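Local coordinates for potential RNA-dependent RNA polymerase (Human picobirnavirus, PDB 5I62), which copies RNA from an RNA template with ribonucleoside triphosphates, probably serving both transcription and genome replication of a double-stranded RNA virus, at residues Phe23-Arg35 with Gly77-Met89. Residues are numbered along the deposited sequence; the frame is centred on the assembly and turned at random.
Sequences FSNVVSGQPEVYR and GPMSVMLPLKERM
Gln30 and Met82 form a single antiparallel beta bridge, a hydrogen-bonded pair, where the chain leaving helix 17-28 runs alongside the loop between helices 63-73 and 89-97. Gln30 N donates to Met82 O at 2.8 Å and Met82 N returns the bond to Gln30 O. Packing is close just before the bridge, where Gly29, with positive phi at the helix exit, brings its CA to 3.3 Å from Met82 O. The second close-fitting spot is Ser80. Its OG, held between the backbone N and carbonyl carbon (chi1 62°), gives its proton to an in-plane lone pair of Glu32 O at 2.6 Å and accepts from Tyr34 N. Ser80 CB meanwhile lies 3.4 Å from Tyr34 CD2. Glu32 O is gripped twice, because the Gln30 side chain, bent at chi2 (-56°), folds back and sends NE2 into the same carbonyl plane, while Gln30 OE1 accepts from Glu32 N. At the helix end, Val26 CG1 meets Leu85 CB. Leu85 and Val27 both pack on Asn309 of strand 306-309, so both segments lie against the mixed sheet of this polymerase, and Arg88 NH2 is hydrogen-bonded to Gly185 O of strand 176-189. The outer side is looser: Pro31 and Glu32 are exposed with their side chains starting away from the partner loop, whereas Val33 packs CG1 on Pro78 CB at 3.8 Å and CG2 on Val81 CG2. Leu85 N makes a weak bond to Val26 O, which also accepts from a water that donates to Leu83 O and accepts from Arg88 NH1 at 3.0 Å, in the guanidinium plane.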
ATOM      1  N   PHE A  23     -11.428  20.629  -3.082  1.00 17.06           N
ATOM      2  CA  PHE A  23     -12.712  19.997  -3.355  1.00 19.34           C
ATOM      3  C   PHE A  23     -13.261  20.363  -4.733  1.00 21.15           C
ATOM      4  O   PHE A  23     -14.001  19.564  -5.330  1.00 16.92           O
ATOM      5  CB  PHE A  23     -13.711  20.324  -2.253  1.00 18.81           C
ATOM      6  CG  PHE A  23     -13.534  19.472  -1.025  1.00 20.31           C
ATOM      7  CD1 PHE A  23     -13.600  18.084  -1.129  1.00 18.07           C
ATOM      8  CD2 PHE A  23     -13.277  20.033   0.213  1.00 19.10           C
ATOM      9  CE1 PHE A  23     -13.449  17.269  -0.012  1.00 16.71           C
ATOM     10  CE2 PHE A  23     -13.116  19.219   1.339  1.00 21.17           C
ATOM     11  CZ  PHE A  23     -13.206  17.835   1.216  1.00 18.26           C
ATOM     12  N   SER A  24     -12.916  21.543  -5.259  1.00 22.66           N
ATOM     13  CA  SER A  24     -13.259  21.849  -6.649  1.00 21.67           C
ATOM     14  C   SER A  24     -12.634  20.831  -7.585  1.00 15.89           C
ATOM     15  O   SER A  24     -13.260  20.395  -8.550  1.00 21.63           O
ATOM     16  CB  SER A  24     -12.774  23.248  -7.044  1.00 23.29           C
ATOM     17  OG  SER A  24     -13.367  24.231  -6.223  1.00 36.68           O
ATOM     18  N   ASN A  25     -11.372  20.492  -7.342  1.00 18.14           N
ATOM     19  CA  ASN A  25     -10.708  19.498  -8.168  1.00 21.17           C
ATOM     20  C   ASN A  25     -11.329  18.114  -7.979  1.00 21.81           C
ATOM     21  O   ASN A  25     -11.434  17.338  -8.940  1.00 18.60           O
ATOM     22  CB  ASN A  25      -9.216  19.478  -7.862  1.00 21.22           C
ATOM     23  CG  ASN A  25      -8.467  18.486  -8.718  1.00 31.48           C
ATOM     24  OD1 ASN A  25      -7.898  17.515  -8.205  1.00 39.17           O
ATOM     25  ND2 ASN A  25      -8.492  18.692 -10.031  1.00 30.11           N
ATOM     26  N   VAL A  26     -11.763  17.788  -6.756  1.00 19.73           N
ATOM     27  CA  VAL A  26     -12.486  16.528  -6.543  1.00 19.57           C
ATOM     28  C   VAL A  26     -13.748  16.487  -7.403  1.00 22.47           C
ATOM     29  O   VAL A  26     -14.052  15.479  -8.052  1.00 20.38           O
ATOM     30  CB  VAL A  26     -12.824  16.329  -5.055  1.00 18.41           C
ATOM     31  CG1 VAL A  26     -13.804  15.146  -4.898  1.00 17.06           C
ATOM     32  CG2 VAL A  26     -11.549  16.093  -4.222  1.00 16.10           C
ATOM     33  N   VAL A  27     -14.508  17.583  -7.409  1.00 18.87           N
ATOM     34  CA  VAL A  27     -15.744  17.637  -8.183  1.00 18.87           C
ATOM     35  C   VAL A  27     -15.443  17.527  -9.676  1.00 21.81           C
ATOM     36  O   VAL A  27     -16.114  16.787 -10.409  1.00 25.42           O
ATOM     37  CB  VAL A  27     -16.529  18.929  -7.873  1.00 24.57           C
ATOM     38  CG1 VAL A  27     -17.741  19.041  -8.791  1.00 26.94           C
ATOM     39  CG2 VAL A  27     -16.965  18.971  -6.415  1.00 22.73           C
ATOM     40  N   SER A  28     -14.430  18.267 -10.149  1.00 19.59           N
ATOM     41  CA  SER A  28     -14.184  18.338 -11.588  1.00 24.59           C
ATOM     42  C   SER A  28     -13.467  17.106 -12.126  1.00 26.00           C
ATOM     43  O   SER A  28     -13.670  16.736 -13.286  1.00 26.93           O
ATOM     44  CB  SER A  28     -13.362  19.584 -11.941  1.00 25.31           C
ATOM     45  OG  SER A  28     -12.018  19.488 -11.484  1.00 33.56           O
ATOM     46  N   GLY A  29     -12.630  16.471 -11.314  1.00 23.64           N
ATOM     47  CA  GLY A  29     -11.712  15.473 -11.814  1.00 24.18           C
ATOM     48  C   GLY A  29     -10.566  16.101 -12.596  1.00 25.11           C
ATOM     49  O   GLY A  29     -10.426  17.334 -12.682  1.00 22.63           O
ATOM     50  N   GLN A  30      -9.754  15.243 -13.160  1.00 20.91           N
ATOM     51  CA  GLN A  30      -8.573  15.661 -13.934  1.00 22.52           C
ATOM     52  C   GLN A  30      -8.485  14.704 -15.122  1.00 22.39           C
ATOM     53  O   GLN A  30      -8.065  13.548 -14.970  1.00 18.63           O
ATOM     54  CB  GLN A  30      -7.311  15.630 -13.073  1.00 24.00           C
ATOM     55  CG  GLN A  30      -6.071  16.357 -13.618  1.00 25.65           C
ATOM     56  CD  GLN A  30      -5.677  15.871 -14.984  1.00 26.06           C
ATOM     57  OE1 GLN A  30      -6.014  16.497 -15.995  1.00 22.56           O
ATOM     58  NE2 GLN A  30      -4.997  14.718 -15.034  1.00 18.31           N
ATOM     59  N   PRO A  31      -8.897  15.143 -16.316  1.00 21.95           N
ATOM     60  CA  PRO A  31      -9.023  14.201 -17.442  1.00 19.62           C
ATOM     61  C   PRO A  31      -7.749  13.960 -18.240  1.00 23.83           C
ATOM     62  O   PRO A  31      -7.729  13.012 -19.036  1.00 19.83           O
ATOM     63  CB  PRO A  31     -10.102  14.850 -18.320  1.00 27.12           C
ATOM     64  CG  PRO A  31      -9.954  16.324 -18.053  1.00 29.48           C
ATOM     65  CD  PRO A  31      -9.542  16.444 -16.598  1.00 25.12           C
ATOM     66  N   GLU A  32      -6.689  14.747 -18.048  1.00 19.29           N
ATOM     67  CA  GLU A  32      -5.516  14.663 -18.917  1.00 22.81           C
ATOM     68  C   GLU A  32      -4.654  13.441 -18.618  1.00 22.67           C
ATOM     69  O   GLU A  32      -4.457  13.068 -17.460  1.00 19.53           O
ATOM     70  CB  GLU A  32      -4.637  15.905 -18.772  1.00 22.85           C
ATOM     71  CG  GLU A  32      -5.321  17.187 -19.085  1.00 32.13           C
ATOM     72  CD  GLU A  32      -5.637  17.311 -20.560  1.00 45.77           C
ATOM     73  OE1 GLU A  32      -6.830  17.494 -20.886  1.00 50.03           O
ATOM     74  OE2 GLU A  32      -4.703  17.197 -21.397  1.00 50.99           O
ATOM     75  N   VAL A  33      -4.111  12.846 -19.678  1.00 20.29           N
ATOM     76  CA  VAL A  33      -3.103  11.799 -19.569  1.00 18.60           C
ATOM     77  C   VAL A  33      -1.746  12.481 -19.514  1.00 21.86           C
ATOM     78  O   VAL A  33      -1.395  13.218 -20.437  1.00 20.80           O
ATOM     79  CB  VAL A  33      -3.179  10.826 -20.758  1.00 20.91           C
ATOM     80  CG1 VAL A  33      -2.036   9.799 -20.697  1.00 22.52           C
ATOM     81  CG2 VAL A  33      -4.540  10.121 -20.801  1.00 19.17           C
ATOM     82  N   TYR A  34      -0.991  12.249 -18.440  1.00 18.61           N
ATOM     83  CA  TYR A  34       0.323  12.858 -18.256  1.00 23.00           C
ATOM     84  C   TYR A  34       1.404  11.897 -18.735  1.00 26.13           C
ATOM     85  O   TYR A  34       1.619  10.835 -18.142  1.00 24.11           O
ATOM     86  CB  TYR A  34       0.553  13.249 -16.796  1.00 25.49           C
ATOM     87  CG  TYR A  34      -0.380  14.338 -16.337  1.00 28.25           C
ATOM     88  CD1 TYR A  34      -0.829  15.300 -17.231  1.00 28.88           C
ATOM     89  CD2 TYR A  34      -0.805  14.413 -15.020  1.00 31.79           C
ATOM     90  CE1 TYR A  34      -1.688  16.299 -16.835  1.00 30.40           C
ATOM     91  CE2 TYR A  34      -1.663  15.408 -14.613  1.00 34.09           C
ATOM     92  CZ  TYR A  34      -2.097  16.354 -15.526  1.00 33.60           C
ATOM     93  OH  TYR A  34      -2.955  17.354 -15.124  1.00 37.30           O
ATOM     94  N   ARG A  35       2.093  12.285 -19.795  1.00 23.24           N
ATOM     95  CA  ARG A  35       3.184  11.517 -20.368  1.00 21.38           C
ATOM     96  C   ARG A  35       4.495  12.189 -19.974  1.00 29.05           C
ATOM     97  O   ARG A  35       4.603  13.419 -20.025  1.00 24.06           O
ATOM     98  CB  ARG A  35       2.995  11.462 -21.881  1.00 25.00           C
ATOM     99  CG  ARG A  35       4.013  10.737 -22.673  1.00 27.10           C
ATOM    100  CD  ARG A  35       3.779   9.232 -22.809  1.00 23.91           C
ATOM    101  NE  ARG A  35       4.708   8.818 -23.848  1.00 25.82           N
ATOM    102  CZ  ARG A  35       6.024   8.704 -23.672  1.00 29.13           C
ATOM    103  NH1 ARG A  35       6.566   8.886 -22.463  1.00 19.56           N
ATOM    104  NH2 ARG A  35       6.794   8.382 -24.703  1.00 22.22           N
ATOM    105  N   GLY A  77      -0.485   1.628 -19.044  1.00 17.40           N
ATOM    106  CA  GLY A  77      -1.275   2.717 -19.568  1.00 19.35           C
ATOM    107  C   GLY A  77      -1.252   3.937 -18.667  1.00 17.87           C
ATOM    108  O   GLY A  77      -0.421   4.064 -17.762  1.00 20.66           O
ATOM    109  N   PRO A  78      -2.189   4.857 -18.901  1.00 18.34           N
ATOM    110  CA  PRO A  78      -2.218   6.102 -18.117  1.00 17.80           C
ATOM    111  C   PRO A  78      -2.425   5.833 -16.633  1.00 19.73           C
ATOM    112  O   PRO A  78      -2.961   4.797 -16.232  1.00 17.59           O
ATOM    113  CB  PRO A  78      -3.407   6.870 -18.712  1.00 19.16           C
ATOM    114  CG  PRO A  78      -3.597   6.285 -20.109  1.00 19.31           C
ATOM    115  CD  PRO A  78      -3.212   4.828 -19.966  1.00 16.90           C
ATOM    116  N   MET A  79      -1.981   6.791 -15.816  1.00 17.80           N
ATOM    117  CA  MET A  79      -2.225   6.790 -14.378  1.00 20.21           C
ATOM    118  C   MET A  79      -2.823   8.087 -13.851  1.00 21.25           C
ATOM    119  O   MET A  79      -3.180   8.149 -12.670  1.00 18.80           O
ATOM    120  CB  MET A  79      -0.926   6.537 -13.604  1.00 26.22           C
ATOM    121  CG  MET A  79      -0.150   5.351 -14.071  1.00 30.30           C
ATOM    122  SD  MET A  79       1.561   5.469 -13.514  1.00 50.75           S
ATOM    123  CE  MET A  79       1.333   5.205 -11.760  1.00 38.77           C
ATOM    124  N   SER A  80      -2.934   9.120 -14.671  1.00 19.43           N
ATOM    125  CA  SER A  80      -3.282  10.438 -14.172  1.00 17.55           C
ATOM    126  C   SER A  80      -4.763  10.754 -14.269  1.00 19.35           C
ATOM    127  O   SER A  80      -5.203  11.765 -13.711  1.00 17.89           O
ATOM    128  CB  SER A  80      -2.490  11.486 -14.941  1.00 18.55           C
ATOM    129  OG  SER A  80      -2.840  11.425 -16.313  1.00 19.72           O
ATOM    130  N   VAL A  81      -5.534   9.955 -14.998  1.00 16.10           N
ATOM    131  CA  VAL A  81      -6.916  10.331 -15.282  1.00 16.66           C
ATOM    132  C   VAL A  81      -7.747  10.090 -14.031  1.00 18.80           C
ATOM    133  O   VAL A  81      -8.005   8.945 -13.644  1.00 18.55           O
ATOM    134  CB  VAL A  81      -7.485   9.585 -16.496  1.00 19.31           C
ATOM    135  CG1 VAL A  81      -8.944   9.972 -16.714  1.00 18.85           C
ATOM    136  CG2 VAL A  81      -6.657   9.894 -17.739  1.00 16.64           C
ATOM    137  N   MET A  82      -8.174  11.175 -13.410  1.00 17.85           N
ATOM    138  CA  MET A  82      -8.989  11.147 -12.211  1.00 18.07           C
ATOM    139  C   MET A  82     -10.434  11.499 -12.570  1.00 18.84           C
ATOM    140  O   MET A  82     -10.707  12.598 -13.068  1.00 19.81           O
ATOM    141  CB  MET A  82      -8.402  12.124 -11.189  1.00 18.31           C
ATOM    142  CG  MET A  82      -9.258  12.361  -9.986  1.00 21.01           C
ATOM    143  SD  MET A  82      -8.560  13.705  -8.976  1.00 34.97           S
ATOM    144  CE  MET A  82      -9.603  13.551  -7.549  1.00 28.01           C
ATOM    145  N   LEU A  83     -11.356  10.579 -12.311  1.00 17.87           N
ATOM    146  CA  LEU A  83     -12.740  10.801 -12.678  1.00 18.37           C
ATOM    147  C   LEU A  83     -13.378  11.843 -11.761  1.00 22.94           C
ATOM    148  O   LEU A  83     -12.939  12.033 -10.625  1.00 18.24           O
ATOM    149  CB  LEU A  83     -13.530   9.501 -12.609  1.00 23.62           C
ATOM    150  CG  LEU A  83     -13.163   8.355 -13.567  1.00 25.57           C
ATOM    151  CD1 LEU A  83     -14.104   7.185 -13.374  1.00 25.87           C
ATOM    152  CD2 LEU A  83     -13.194   8.828 -15.012  1.00 26.72           C
ATOM    153  N   PRO A  84     -14.416  12.532 -12.231  1.00 25.14           N
ATOM    154  CA  PRO A  84     -15.148  13.466 -11.362  1.00 22.57           C
ATOM    155  C   PRO A  84     -15.806  12.726 -10.213  1.00 20.65           C
ATOM    156  O   PRO A  84     -16.082  11.528 -10.295  1.00 19.50           O
ATOM    157  CB  PRO A  84     -16.215  14.079 -12.278  1.00 21.17           C
ATOM    158  CG  PRO A  84     -15.810  13.742 -13.670  1.00 24.79           C
ATOM    159  CD  PRO A  84     -14.909  12.538 -13.624  1.00 24.53           C
ATOM    160  N   LEU A  85     -16.087  13.478  -9.149  1.00 21.77           N
ATOM    161  CA  LEU A  85     -16.749  12.930  -7.967  1.00 20.34           C
ATOM    162  C   LEU A  85     -18.042  12.204  -8.326  1.00 21.21           C
ATOM    163  O   LEU A  85     -18.338  11.125  -7.796  1.00 22.43           O
ATOM    164  CB  LEU A  85     -17.034  14.057  -6.967  1.00 18.21           C
ATOM    165  CG  LEU A  85     -17.810  13.636  -5.718  1.00 21.76           C
ATOM    166  CD1 LEU A  85     -16.994  12.639  -4.860  1.00 24.33           C
ATOM    167  CD2 LEU A  85     -18.232  14.847  -4.902  1.00 25.72           C
ATOM    168  N   LYS A  86     -18.827  12.787  -9.235  1.00 21.12           N
ATOM    169  CA  LYS A  86     -20.073  12.165  -9.672  1.00 26.03           C
ATOM    170  C   LYS A  86     -19.864  10.740 -10.198  1.00 28.98           C
ATOM    171  O   LYS A  86     -20.805   9.938 -10.164  1.00 30.43           O
ATOM    172  CB  LYS A  86     -20.737  13.009 -10.759  1.00 29.54           C
ATOM    173  CG  LYS A  86     -20.125  12.757 -12.137  1.00 33.90           C
ATOM    174  CD  LYS A  86     -20.909  13.399 -13.265  1.00 41.30           C
ATOM    175  CE  LYS A  86     -20.109  14.411 -13.957  1.00 42.23           C
ATOM    176  NZ  LYS A  86     -20.892  15.230 -14.921  1.00 46.55           N
ATOM    177  N   GLU A  87     -18.667  10.403 -10.685  1.00 22.93           N
ATOM    178  CA  GLU A  87     -18.403   9.057 -11.198  1.00 28.68           C
ATOM    179  C   GLU A  87     -17.625   8.175 -10.220  1.00 24.83           C
ATOM    180  O   GLU A  87     -17.207   7.075 -10.598  1.00 23.46           O
ATOM    181  CB  GLU A  87     -17.659   9.138 -12.531  1.00 26.55           C
ATOM    182  CG  GLU A  87     -18.371   9.989 -13.570  1.00 30.29           C
ATOM    183  CD  GLU A  87     -17.445  10.412 -14.703  1.00 43.61           C
ATOM    184  OE1 GLU A  87     -17.640  11.526 -15.252  1.00 47.71           O
ATOM    185  OE2 GLU A  87     -16.510   9.645 -15.042  1.00 44.28           O
ATOM    186  N   ARG A  88     -17.440   8.637  -8.980  1.00 22.06           N
ATOM    187  CA  ARG A  88     -16.726   7.921  -7.940  1.00 23.23           C
ATOM    188  C   ARG A  88     -17.620   7.590  -6.753  1.00 22.55           C
ATOM    189  O   ARG A  88     -17.124   7.057  -5.761  1.00 20.88           O
ATOM    190  CB  ARG A  88     -15.520   8.746  -7.457  1.00 18.23           C
ATOM    191  CG  ARG A  88     -14.439   8.981  -8.529  1.00 20.70           C
ATOM    192  CD  ARG A  88     -13.307   9.856  -8.020  1.00 20.59           C
ATOM    193  NE  ARG A  88     -12.597   9.239  -6.906  1.00 19.10           N
ATOM    194  CZ  ARG A  88     -11.945   9.919  -5.964  1.00 21.10           C
ATOM    195  NH1 ARG A  88     -11.917  11.254  -6.001  1.00 17.78           N
ATOM    196  NH2 ARG A  88     -11.327   9.270  -4.987  1.00 18.12           N
ATOM    197  N   MET A  89     -18.919   7.914  -6.816  1.00 22.22           N
ATOM    198  CA  MET A  89     -19.784   7.731  -5.652  1.00 24.07           C
ATOM    199  C   MET A  89     -19.942   6.260  -5.294  1.00 23.86           C
ATOM    200  O   MET A  89     -20.117   5.924  -4.115  1.00 21.39           O
ATOM    201  CB  MET A  89     -21.158   8.357  -5.899  1.00 25.86           C
ATOM    202  CG  MET A  89     -21.139   9.868  -6.090  1.00 26.58           C
ATOM    203  SD  MET A  89     -20.439  10.777  -4.690  1.00 64.47           S
ATOM    204  CE  MET A  89     -21.426  10.155  -3.328  1.00 40.41           C
TER
HETATM  205  O   HOH W   1     -12.771  13.140  -8.134  1.00 17.44           O
HETATM  206  O   HOH W   2      -4.035  13.620 -12.147  1.00 30.42           O
HETATM  207  O   HOH W   3      -0.443   9.042 -16.903  1.00 18.06           O